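Local coordinates for protein D-alanyl-D-alanine carboxypeptidase DacB2 (Mycobacterium tuberculosis H37Rv, PDB 4RYE) that acts as a D,D-carboxypeptidase in vitro and probably cleaves the terminal D-Ala-D-Ala of peptidoglycan stem peptides in cell wall biogenesis, at residues A26-G31 with R229-M234; S65-D70 with A111-G116; G203-K208 with V220-R225. One frame throughout, in Å; residues are numbered along the deposited sequence.

From the N terminus, strand 22-27 supplies the first half of contact 1, whose partner, strand 228-237, arrives only after a loop of nearly 200 residues. Contacts 2 and 3 both fall within that loop and follow one another in series, so no two contacts cross. Contact 2 closes a loop of 40 residues between strand 66-68 and the end of helix 104-113, its nearest atoms about 22 Å from those of contact 1, and lies across the chain's centre from the other two. Contact 3 closes a short hairpin, 203-208 with 220-225. Strand 218-225 lies next to strand 228-237, where L230 N meets A223 O at 2.8 Å, so contacts 1 and 3 share the central sheet.

Contact 1. Residues A26-G31 with R229-M234; sequences ADLDSG and RLVIAM
A26 and D27 meet V231 and L230 in the central antiparallel sheet of this penicillin-binding protein fold, where strand 22-27 runs out beside strand 228-237. A26 and V231 make the hydrogen-bonded pair, A26 N giving to V231 O at 2.9 Å and V231 N to A26 O at 2.8 Å. D27 and L230 follow as a non-hydrogen-bonded pair. One residue on, the chain is leaving the strand, yet L28 N still reaches R229 O at 2.8 Å. D27 organises the turn that follows. Its CG is anti to the backbone N (chi1 -178°), which carries the carboxylate toward the following backbone. There OD1 receives D29 N at 2.8 Å as an Asx turn and S30 N as an Asx motif, the first nearly in line with the C-O bond, the second from above the carboxylate. OD2 of D27 is engaged elsewhere, in a salt bridge with R228.

The turn places D29 against R229. The guanidinium grips the carboxylate side-on, R229 NH2 to D29 OD1 at 2.8 Å and R229 NE to D29 OD2 at 3.0 Å, both on syn lone pairs with the two planes only 6° apart. L28 divides its branches: CD2 lies over one guanidinium face, toward the rim, while CD1 packs 3.9 Å from V231 CB. V231 also touches V159 and F162 of helix 155-166, and R163 of that helix donates to L28 O and D29 O. A water accepts from R229 N at 2.9 Å and can donate to D27 OD1 and D29 OD2.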
ATOM      1  N   ALA A  26       9.145  11.487   0.801  1.00 11.31           N
ATOM      2  CA  ALA A  26       8.808  12.487  -0.204  1.00 11.79           C
ATOM      3  C   ALA A  26       7.651  13.346   0.290  1.00 18.32           C
ATOM      4  O   ALA A  26       6.958  12.983   1.253  1.00 14.71           O
ATOM      5  CB  ALA A  26       8.483  11.824  -1.556  1.00 12.25           C
ATOM      6  N   ASP A  27       7.462  14.492  -0.359  1.00 15.74           N
ATOM      7  CA  ASP A  27       6.387  15.410  -0.016  1.00 16.34           C
ATOM      8  C   ASP A  27       5.211  15.051  -0.918  1.00 14.62           C
ATOM      9  O   ASP A  27       5.334  15.044  -2.142  1.00 19.57           O
ATOM     10  CB  ASP A  27       6.848  16.851  -0.252  1.00 17.84           C
ATOM     11  CG  ASP A  27       5.796  17.897   0.134  1.00 26.44           C
ATOM     12  OD1 ASP A  27       4.633  17.807  -0.316  1.00 24.62           O
ATOM     13  OD2 ASP A  27       6.151  18.841   0.871  1.00 28.39           O
ATOM     14  N   LEU A  28       4.078  14.739  -0.300  1.00 18.08           N
ATOM     15  CA  LEU A  28       2.880  14.282  -0.998  1.00 21.34           C
ATOM     16  C   LEU A  28       2.353  15.314  -2.003  1.00 26.70           C
ATOM     17  O   LEU A  28       1.792  14.958  -3.047  1.00 21.20           O
ATOM     18  CB  LEU A  28       1.801  13.963   0.048  1.00 21.37           C
ATOM     19  CG  LEU A  28       0.539  13.206  -0.354  1.00 28.64           C
ATOM     20  CD1 LEU A  28       0.865  11.786  -0.824  1.00 27.50           C
ATOM     21  CD2 LEU A  28      -0.424  13.185   0.816  1.00 29.42           C
ATOM     22  N   ASP A  29       2.542  16.593  -1.694  1.00 29.30           N
ATOM     23  CA  ASP A  29       1.971  17.662  -2.506  1.00 24.81           C
ATOM     24  C   ASP A  29       2.919  18.199  -3.587  1.00 28.18           C
ATOM     25  O   ASP A  29       2.523  18.363  -4.738  1.00 29.82           O
ATOM     26  CB  ASP A  29       1.455  18.792  -1.603  1.00 23.30           C
ATOM     27  CG  ASP A  29       0.319  18.332  -0.704  1.00 29.78           C
ATOM     28  OD1 ASP A  29      -0.764  18.023  -1.240  1.00 32.60           O
ATOM     29  OD2 ASP A  29       0.508  18.262   0.532  1.00 28.17           O
ATOM     30  N   SER A  30       4.167  18.469  -3.220  1.00 26.92           N
ATOM     31  CA  SER A  30       5.119  19.067  -4.154  1.00 26.40           C
ATOM     32  C   SER A  30       5.893  18.028  -4.972  1.00 24.64           C
ATOM     33  O   SER A  30       6.402  18.340  -6.047  1.00 30.08           O
ATOM     34  CB  SER A  30       6.106  19.949  -3.403  1.00 26.90           C
ATOM     35  OG  SER A  30       7.028  19.146  -2.686  1.00 26.36           O
ATOM     36  N   GLY A  31       5.974  16.798  -4.468  1.00 20.51           N
ATOM     37  CA  GLY A  31       6.743  15.749  -5.122  1.00 17.69           C
ATOM     38  C   GLY A  31       8.248  15.818  -4.876  1.00 20.70           C
ATOM     39  O   GLY A  31       9.005  15.019  -5.444  1.00 21.63           O
ATOM     40  N   ARG A 229       2.584  17.508   4.093  1.00 16.49           N
ATOM     41  CA  ARG A 229       2.145  16.125   4.017  1.00 14.95           C
ATOM     42  C   ARG A 229       3.244  15.284   3.376  1.00 15.14           C
ATOM     43  O   ARG A 229       3.775  15.636   2.321  1.00 16.09           O
ATOM     44  CB  ARG A 229       0.825  16.048   3.245  1.00 16.83           C
ATOM     45  CG  ARG A 229      -0.231  17.027   3.794  1.00 18.78           C
ATOM     46  CD  ARG A 229      -1.643  16.704   3.325  1.00 21.86           C
ATOM     47  NE  ARG A 229      -1.816  16.936   1.894  1.00 26.76           N
ATOM     48  CZ  ARG A 229      -2.961  16.737   1.245  1.00 33.25           C
ATOM     49  NH1 ARG A 229      -4.024  16.299   1.900  1.00 28.42           N
ATOM     50  NH2 ARG A 229      -3.045  16.970  -0.056  1.00 31.49           N
ATOM     51  N   LEU A 230       3.589  14.179   4.026  1.00 14.02           N
ATOM     52  CA  LEU A 230       4.698  13.353   3.574  1.00 12.34           C
ATOM     53  C   LEU A 230       4.212  11.973   3.194  1.00 18.58           C
ATOM     54  O   LEU A 230       3.210  11.491   3.711  1.00 16.68           O
ATOM     55  CB  LEU A 230       5.768  13.220   4.665  1.00 11.93           C
ATOM     56  CG  LEU A 230       6.495  14.496   5.129  1.00 15.47           C
ATOM     57  CD1 LEU A 230       7.518  14.176   6.219  1.00 21.25           C
ATOM     58  CD2 LEU A 230       7.173  15.224   3.958  1.00 14.05           C
ATOM     59  N   VAL A 231       4.955  11.331   2.304  1.00 13.98           N
ATOM     60  CA  VAL A 231       4.659   9.969   1.932  1.00 12.60           C
ATOM     61  C   VAL A 231       5.970   9.189   1.982  1.00 15.80           C
ATOM     62  O   VAL A 231       7.019   9.689   1.561  1.00 17.42           O
ATOM     63  CB  VAL A 231       3.972   9.904   0.548  1.00 11.35           C
ATOM     64  CG1 VAL A 231       4.830  10.566  -0.523  1.00 14.85           C
ATOM     65  CG2 VAL A 231       3.644   8.466   0.163  1.00 13.94           C
ATOM     66  N   ILE A 232       5.927   7.989   2.543  1.00 11.18           N
ATOM     67  CA  ILE A 232       7.142   7.188   2.631  1.00 13.27           C
ATOM     68  C   ILE A 232       6.861   5.798   2.124  1.00 16.87           C
ATOM     69  O   ILE A 232       5.706   5.368   2.066  1.00 14.56           O
ATOM     70  CB  ILE A 232       7.670   7.071   4.076  1.00 14.83           C
ATOM     71  CG1 ILE A 232       6.687   6.277   4.938  1.00 18.57           C
ATOM     72  CG2 ILE A 232       7.954   8.447   4.666  1.00 17.37           C
ATOM     73  CD1 ILE A 232       7.206   5.962   6.348  1.00 23.30           C
ATOM     74  N   ALA A 233       7.924   5.105   1.738  1.00 12.86           N
ATOM     75  CA  ALA A 233       7.836   3.682   1.432  1.00 15.27           C
ATOM     76  C   ALA A 233       9.085   3.009   1.957  1.00 15.00           C
ATOM     77  O   ALA A 233      10.148   3.626   2.034  1.00 16.31           O
ATOM     78  CB  ALA A 233       7.671   3.447  -0.066  1.00 12.26           C
HETATM   79  N   MSE A 234       8.946   1.753   2.351  1.00 13.25           N
HETATM   80  CA  MSE A 234      10.039   0.991   2.919  1.00 15.46           C
HETATM   81  C   MSE A 234       9.926  -0.416   2.355  1.00 17.51           C
HETATM   82  O   MSE A 234       8.835  -0.978   2.322  1.00 14.74           O
HETATM   83  CB  MSE A 234       9.906   0.968   4.443  1.00 16.88           C
HETATM   84  CG  MSE A 234      10.104   2.325   5.088  1.00 21.40           C
HETATM   85 SE   MSE A 234       9.248   2.461   6.848  0.79 29.42          SE
HETATM   86  CE  MSE A 234       9.969   0.850   7.670  1.00 29.59           C
TER
HETATM   87  O   HOH W   1       2.910  18.917   1.598  1.00 20.11           O

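Contact 2. Residues S65-D70 with A111-G116; sequences STVVAD and AHMLGG
Strand 66-68, half of a small two-stranded sheet, packs through V67 against H112 and M113 in the last turn of helix 104-113, which ends in a Schellman motif. In this motif G115 takes positive phi, G116 N returns to A111 O at 2.7 Å and G115 N to H112 O. The contact itself rests on side-chain packing. V67 splits its methyl groups between the two helix residues. CG2 stands over the centre of the H112 ring, 3.8 Å from the centroid and 6° off the normal, a clear CH-pi contact. CB and CG1 turn to M113, and V67 CB to M113 CG is tight at 3.5 Å. M113, a selenomethionine, bends at its end (chi3 66°), bringing CE to 3.2 Å from S65 OG, whose hydrogen bond goes to D62 O.

D70 and H112 meet tip to tip, their planes 16° apart. D70 OD2 lies 3.3 Å from H112 CE1, and V68 O approaches the same carbon at 3.5 Å, both obliquely to the ring. ND1 of H112 is hydrogen-bonded to D73 OD2, which helps to set the rotation of the ring; that oxygen also accepts D70 N, so a single carboxylate links strand exit and helix end. Strand 66-68 pairs with strand 88-90 through backbone bonds such as V67 to Y89, while V67 points toward the helix. Beyond M113, L114 packs on L53 and V56 of helix 50-60, and G116 sits at the N-cap of helix 117-130.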
ATOM      1  N   SER A  65     -21.707  -1.407  -7.083  1.00 24.55           N
ATOM      2  CA  SER A  65     -21.918  -2.539  -7.979  1.00 32.01           C
ATOM      3  C   SER A  65     -21.521  -3.811  -7.231  1.00 32.14           C
ATOM      4  O   SER A  65     -20.658  -3.782  -6.347  1.00 23.66           O
ATOM      5  CB  SER A  65     -21.137  -2.380  -9.290  1.00 27.07           C
ATOM      6  OG  SER A  65     -19.748  -2.326  -9.050  1.00 35.89           O
ATOM      7  N   THR A  66     -22.175  -4.920  -7.550  1.00 27.29           N
ATOM      8  CA  THR A  66     -21.950  -6.146  -6.802  1.00 23.12           C
ATOM      9  C   THR A  66     -21.391  -7.267  -7.662  1.00 29.62           C
ATOM     10  O   THR A  66     -21.400  -7.193  -8.893  1.00 27.14           O
ATOM     11  CB  THR A  66     -23.244  -6.638  -6.125  1.00 29.63           C
ATOM     12  OG1 THR A  66     -24.216  -6.948  -7.129  1.00 34.88           O
ATOM     13  CG2 THR A  66     -23.799  -5.570  -5.186  1.00 25.22           C
ATOM     14  N   VAL A  67     -20.901  -8.306  -6.997  1.00 23.11           N
ATOM     15  CA  VAL A  67     -20.448  -9.506  -7.679  1.00 27.21           C
ATOM     16  C   VAL A  67     -20.835 -10.689  -6.812  1.00 26.85           C
ATOM     17  O   VAL A  67     -20.910 -10.565  -5.587  1.00 27.67           O
ATOM     18  CB  VAL A  67     -18.911  -9.493  -7.902  1.00 24.69           C
ATOM     19  CG1 VAL A  67     -18.170  -9.535  -6.574  1.00 23.96           C
ATOM     20  CG2 VAL A  67     -18.473 -10.651  -8.806  1.00 28.38           C
ATOM     21  N   VAL A  68     -21.113 -11.817  -7.450  1.00 27.46           N
ATOM     22  CA  VAL A  68     -21.328 -13.067  -6.743  1.00 26.65           C
ATOM     23  C   VAL A  68     -20.007 -13.811  -6.731  1.00 29.80           C
ATOM     24  O   VAL A  68     -19.512 -14.221  -7.780  1.00 26.61           O
ATOM     25  CB  VAL A  68     -22.397 -13.925  -7.439  1.00 28.41           C
ATOM     26  CG1 VAL A  68     -22.441 -15.320  -6.825  1.00 30.90           C
ATOM     27  CG2 VAL A  68     -23.756 -13.250  -7.347  1.00 29.01           C
ATOM     28  N   ALA A  69     -19.416 -13.959  -5.554  1.00 25.94           N
ATOM     29  CA  ALA A  69     -18.125 -14.623  -5.456  1.00 25.82           C
ATOM     30  C   ALA A  69     -18.211 -16.072  -5.901  1.00 33.11           C
ATOM     31  O   ALA A  69     -19.171 -16.782  -5.578  1.00 28.79           O
ATOM     32  CB  ALA A  69     -17.608 -14.551  -4.049  1.00 27.06           C
ATOM     33  N   ASP A  70     -17.214 -16.529  -6.645  1.00 30.66           N
ATOM     34  CA  ASP A  70     -17.179 -17.952  -6.978  1.00 34.03           C
ATOM     35  C   ASP A  70     -16.089 -18.669  -6.185  1.00 30.57           C
ATOM     36  O   ASP A  70     -15.335 -18.033  -5.446  1.00 28.67           O
ATOM     37  CB  ASP A  70     -17.072 -18.193  -8.490  1.00 38.40           C
ATOM     38  CG  ASP A  70     -15.889 -17.493  -9.123  1.00 53.32           C
ATOM     39  OD1 ASP A  70     -14.803 -17.459  -8.504  1.00 57.65           O
ATOM     40  OD2 ASP A  70     -16.046 -16.979 -10.254  1.00 56.47           O
ATOM     41  N   ALA A 111     -10.620  -8.662  -8.706  1.00 20.41           N
ATOM     42  CA  ALA A 111     -10.089  -9.025 -10.019  1.00 19.69           C
ATOM     43  C   ALA A 111     -11.168  -9.696 -10.864  1.00 25.67           C
ATOM     44  O   ALA A 111     -11.213  -9.515 -12.078  1.00 22.77           O
ATOM     45  CB  ALA A 111      -8.879  -9.932  -9.881  1.00 22.16           C
ATOM     46  N   HIS A 112     -12.025 -10.475 -10.211  1.00 24.03           N
ATOM     47  CA  HIS A 112     -13.203 -11.066 -10.847  1.00 24.52           C
ATOM     48  C   HIS A 112     -14.077  -9.961 -11.465  1.00 22.51           C
ATOM     49  O   HIS A 112     -14.414 -10.030 -12.654  1.00 23.64           O
ATOM     50  CB  HIS A 112     -13.971 -11.921  -9.816  1.00 26.02           C
ATOM     51  CG  HIS A 112     -15.242 -12.537 -10.322  1.00 28.92           C
ATOM     52  ND1 HIS A 112     -15.936 -13.488  -9.602  1.00 36.24           N
ATOM     53  CD2 HIS A 112     -15.960 -12.327 -11.453  1.00 27.15           C
ATOM     54  CE1 HIS A 112     -17.018 -13.842 -10.270  1.00 37.49           C
ATOM     55  NE2 HIS A 112     -17.062 -13.150 -11.392  1.00 36.11           N
HETATM   56  N   MSE A 113     -14.432  -8.949 -10.672  1.00 20.30           N
HETATM   57  CA  MSE A 113     -15.219  -7.812 -11.170  1.00 26.32           C
HETATM   58  C   MSE A 113     -14.532  -7.069 -12.311  1.00 26.27           C
HETATM   59  O   MSE A 113     -15.192  -6.480 -13.153  1.00 25.33           O
HETATM   60  CB  MSE A 113     -15.518  -6.813 -10.048  1.00 24.65           C
HETATM   61  CG  MSE A 113     -16.309  -7.397  -8.907  1.00 29.26           C
HETATM   62 SE   MSE A 113     -16.844  -6.057  -7.573  0.68 28.12          SE
HETATM   63  CE  MSE A 113     -18.047  -5.052  -8.736  1.00 28.97           C
ATOM     64  N   LEU A 114     -13.207  -7.087 -12.330  1.00 22.06           N
ATOM     65  CA  LEU A 114     -12.460  -6.331 -13.324  1.00 21.38           C
ATOM     66  C   LEU A 114     -12.192  -7.113 -14.602  1.00 25.61           C
ATOM     67  O   LEU A 114     -11.551  -6.601 -15.516  1.00 28.21           O
ATOM     68  CB  LEU A 114     -11.147  -5.833 -12.724  1.00 21.36           C
ATOM     69  CG  LEU A 114     -11.340  -4.764 -11.649  1.00 17.30           C
ATOM     70  CD1 LEU A 114     -10.083  -4.585 -10.810  1.00 15.46           C
ATOM     71  CD2 LEU A 114     -11.756  -3.441 -12.312  1.00 17.83           C
ATOM     72  N   GLY A 115     -12.675  -8.348 -14.672  1.00 26.77           N
ATOM     73  CA  GLY A 115     -12.532  -9.141 -15.881  1.00 24.95           C
ATOM     74  C   GLY A 115     -11.624 -10.354 -15.750  1.00 28.16           C
ATOM     75  O   GLY A 115     -11.323 -11.024 -16.738  1.00 27.73           O
ATOM     76  N   GLY A 116     -11.181 -10.641 -14.531  1.00 28.28           N
ATOM     77  CA  GLY A 116     -10.355 -11.810 -14.297  1.00 28.24           C
ATOM     78  C   GLY A 116      -8.942 -11.497 -13.849  1.00 26.27           C
ATOM     79  O   GLY A 116      -8.502 -10.344 -13.879  1.00 24.11           O
TER

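Contact 3. Residues G203-K208 with V220-R225; sequences GAIGGK and VGAAAR
G203 to K208 and V220 to R225 are joined first by five backbone hydrogen bonds. A224 N donates to G203 O at 2.8 Å, I205 N to A222 O at 2.9 Å, almost straight at 178°, and A222 N to G206 O at 2.9 Å. K208 and V220 close a reciprocal pair, with K208 N to V220 O at 2.7 Å and V220 N to K208 O at 3.0 Å. Between the K208-V220 and G206-A222 pairs, G207 and G221 face each other as a non-hydrogen-bonded pair, CA to CA 3.7 Å, and G207 CA also makes a CA-H...O contact with V220 O.

The two strands form a beta hairpin at the edge of the central sheet, interrupted by a classic beta bulge in which I205 and G206 both face A222. K208 starts a K-T-G sequence consistent with the K(T/S)G motif of penicillin-binding proteins.

Apolar contacts gather at the bulge. I205 CG1, between the backbone N and the carbonyl carbon (chi1 54°), lies 3.8 Å from A222 CB and 3.4 Å from A222 O, and CD1 continues beside A222 CB toward A224. A222 and V220 touch F162 of helix 155-166, whereas A223 faces F254 and F258 of helix 246-259.

The K208 amino group has its partner outside the two segments: the chain bends away from V220 and NZ hydrogen-bonds S102 OG, of a probably catalytic serine near the probable nucleophile S47.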
ATOM      1  N   GLY A 203      -1.425  12.194  13.129  1.00 16.41           N
ATOM      2  CA  GLY A 203      -1.242  12.793  11.817  1.00 15.45           C
ATOM      3  C   GLY A 203      -1.095  11.801  10.678  1.00 19.86           C
ATOM      4  O   GLY A 203      -1.053  12.195   9.515  1.00 18.73           O
ATOM      5  N   ALA A 204      -0.987  10.514  10.992  1.00 18.34           N
ATOM      6  CA  ALA A 204      -0.985   9.501   9.930  1.00 19.53           C
ATOM      7  C   ALA A 204      -2.308   9.582   9.159  1.00 17.54           C
ATOM      8  O   ALA A 204      -3.353   9.784   9.760  1.00 18.09           O
ATOM      9  CB  ALA A 204      -0.796   8.112  10.526  1.00 20.93           C
ATOM     10  N   ILE A 205      -2.271   9.449   7.832  1.00 14.22           N
ATOM     11  CA  ILE A 205      -3.498   9.565   7.041  1.00 14.14           C
ATOM     12  C   ILE A 205      -3.739   8.346   6.153  1.00 18.46           C
ATOM     13  O   ILE A 205      -4.709   8.287   5.415  1.00 18.88           O
ATOM     14  CB  ILE A 205      -3.506  10.848   6.186  1.00 22.29           C
ATOM     15  CG1 ILE A 205      -2.248  10.933   5.318  1.00 21.67           C
ATOM     16  CG2 ILE A 205      -3.618  12.087   7.070  1.00 20.04           C
ATOM     17  CD1 ILE A 205      -2.101  12.283   4.591  1.00 21.74           C
ATOM     18  N   GLY A 206      -2.854   7.363   6.226  1.00 17.29           N
ATOM     19  CA  GLY A 206      -3.061   6.157   5.445  1.00 15.86           C
ATOM     20  C   GLY A 206      -1.805   5.333   5.295  1.00 14.11           C
ATOM     21  O   GLY A 206      -0.702   5.828   5.475  1.00 15.18           O
ATOM     22  N   GLY A 207      -1.969   4.062   4.963  1.00 18.76           N
ATOM     23  CA  GLY A 207      -0.812   3.212   4.806  1.00 19.80           C
ATOM     24  C   GLY A 207      -1.217   1.820   4.416  1.00 22.57           C
ATOM     25  O   GLY A 207      -2.373   1.417   4.596  1.00 20.69           O
ATOM     26  N   LYS A 208      -0.256   1.075   3.886  1.00 16.04           N
ATOM     27  CA  LYS A 208      -0.507  -0.307   3.511  1.00 19.32           C
ATOM     28  C   LYS A 208       0.756  -1.105   3.787  1.00 17.09           C
ATOM     29  O   LYS A 208       1.835  -0.715   3.352  1.00 15.79           O
ATOM     30  CB  LYS A 208      -0.885  -0.382   2.033  1.00 14.70           C
ATOM     31  CG  LYS A 208      -1.308  -1.775   1.582  1.00 16.71           C
ATOM     32  CD  LYS A 208      -2.684  -2.125   2.131  1.00 22.43           C
ATOM     33  CE  LYS A 208      -3.002  -3.597   1.943  1.00 26.16           C
ATOM     34  NZ  LYS A 208      -2.123  -4.469   2.776  1.00 26.88           N
ATOM     35  N   VAL A 220       4.021   1.258   2.615  1.00 16.05           N
ATOM     36  CA  VAL A 220       3.901   2.568   2.000  1.00 14.50           C
ATOM     37  C   VAL A 220       2.821   3.307   2.780  1.00 12.07           C
ATOM     38  O   VAL A 220       1.845   2.710   3.213  1.00 16.72           O
ATOM     39  CB  VAL A 220       3.550   2.479   0.488  1.00 16.18           C
ATOM     40  CG1 VAL A 220       2.189   1.787   0.263  1.00 14.37           C
ATOM     41  CG2 VAL A 220       3.563   3.861  -0.136  1.00 14.27           C
ATOM     42  N   GLY A 221       3.004   4.600   2.999  1.00 12.67           N
ATOM     43  CA  GLY A 221       1.989   5.335   3.737  1.00 15.24           C
ATOM     44  C   GLY A 221       2.247   6.822   3.811  1.00 16.86           C
ATOM     45  O   GLY A 221       3.265   7.313   3.317  1.00 17.44           O
ATOM     46  N   ALA A 222       1.332   7.545   4.447  1.00 12.39           N
ATOM     47  CA  ALA A 222       1.436   9.000   4.461  1.00 13.42           C
ATOM     48  C   ALA A 222       0.996   9.596   5.791  1.00 17.43           C
ATOM     49  O   ALA A 222       0.238   8.980   6.533  1.00 16.04           O
ATOM     50  CB  ALA A 222       0.631   9.592   3.324  1.00 15.24           C
ATOM     51  N   ALA A 223       1.485  10.802   6.075  1.00 15.25           N
ATOM     52  CA  ALA A 223       1.129  11.530   7.287  1.00 18.33           C
ATOM     53  C   ALA A 223       1.129  13.023   6.995  1.00 19.49           C
ATOM     54  O   ALA A 223       1.739  13.466   6.026  1.00 18.77           O
ATOM     55  CB  ALA A 223       2.111  11.213   8.408  1.00 13.12           C
ATOM     56  N   ALA A 224       0.440  13.790   7.835  1.00 16.68           N
ATOM     57  CA  ALA A 224       0.405  15.248   7.717  1.00 16.73           C
ATOM     58  C   ALA A 224       0.690  15.848   9.082  1.00 22.00           C
ATOM     59  O   ALA A 224       0.063  15.455  10.067  1.00 14.54           O
ATOM     60  CB  ALA A 224      -0.964  15.713   7.247  1.00 14.00           C
ATOM     61  N   ARG A 225       1.617  16.801   9.135  1.00 15.57           N
ATOM     62  CA  ARG A 225       1.892  17.563  10.348  1.00 17.92           C
ATOM     63  C   ARG A 225       2.386  18.953   9.985  1.00 23.01           C
ATOM     64  O   ARG A 225       3.201  19.103   9.063  1.00 18.41           O
ATOM     65  CB  ARG A 225       2.964  16.870  11.204  1.00 16.42           C
ATOM     66  CG  ARG A 225       2.494  15.657  11.978  1.00 17.18           C
ATOM     67  CD  ARG A 225       3.500  15.254  13.044  1.00 21.63           C
ATOM     68  NE  ARG A 225       3.029  14.086  13.785  1.00 26.71           N
ATOM     69  CZ  ARG A 225       3.678  13.531  14.799  1.00 22.61           C
ATOM     70  NH1 ARG A 225       4.834  14.034  15.200  1.00 25.83           N
ATOM     71  NH2 ARG A 225       3.165  12.471  15.409  1.00 21.63           N
TER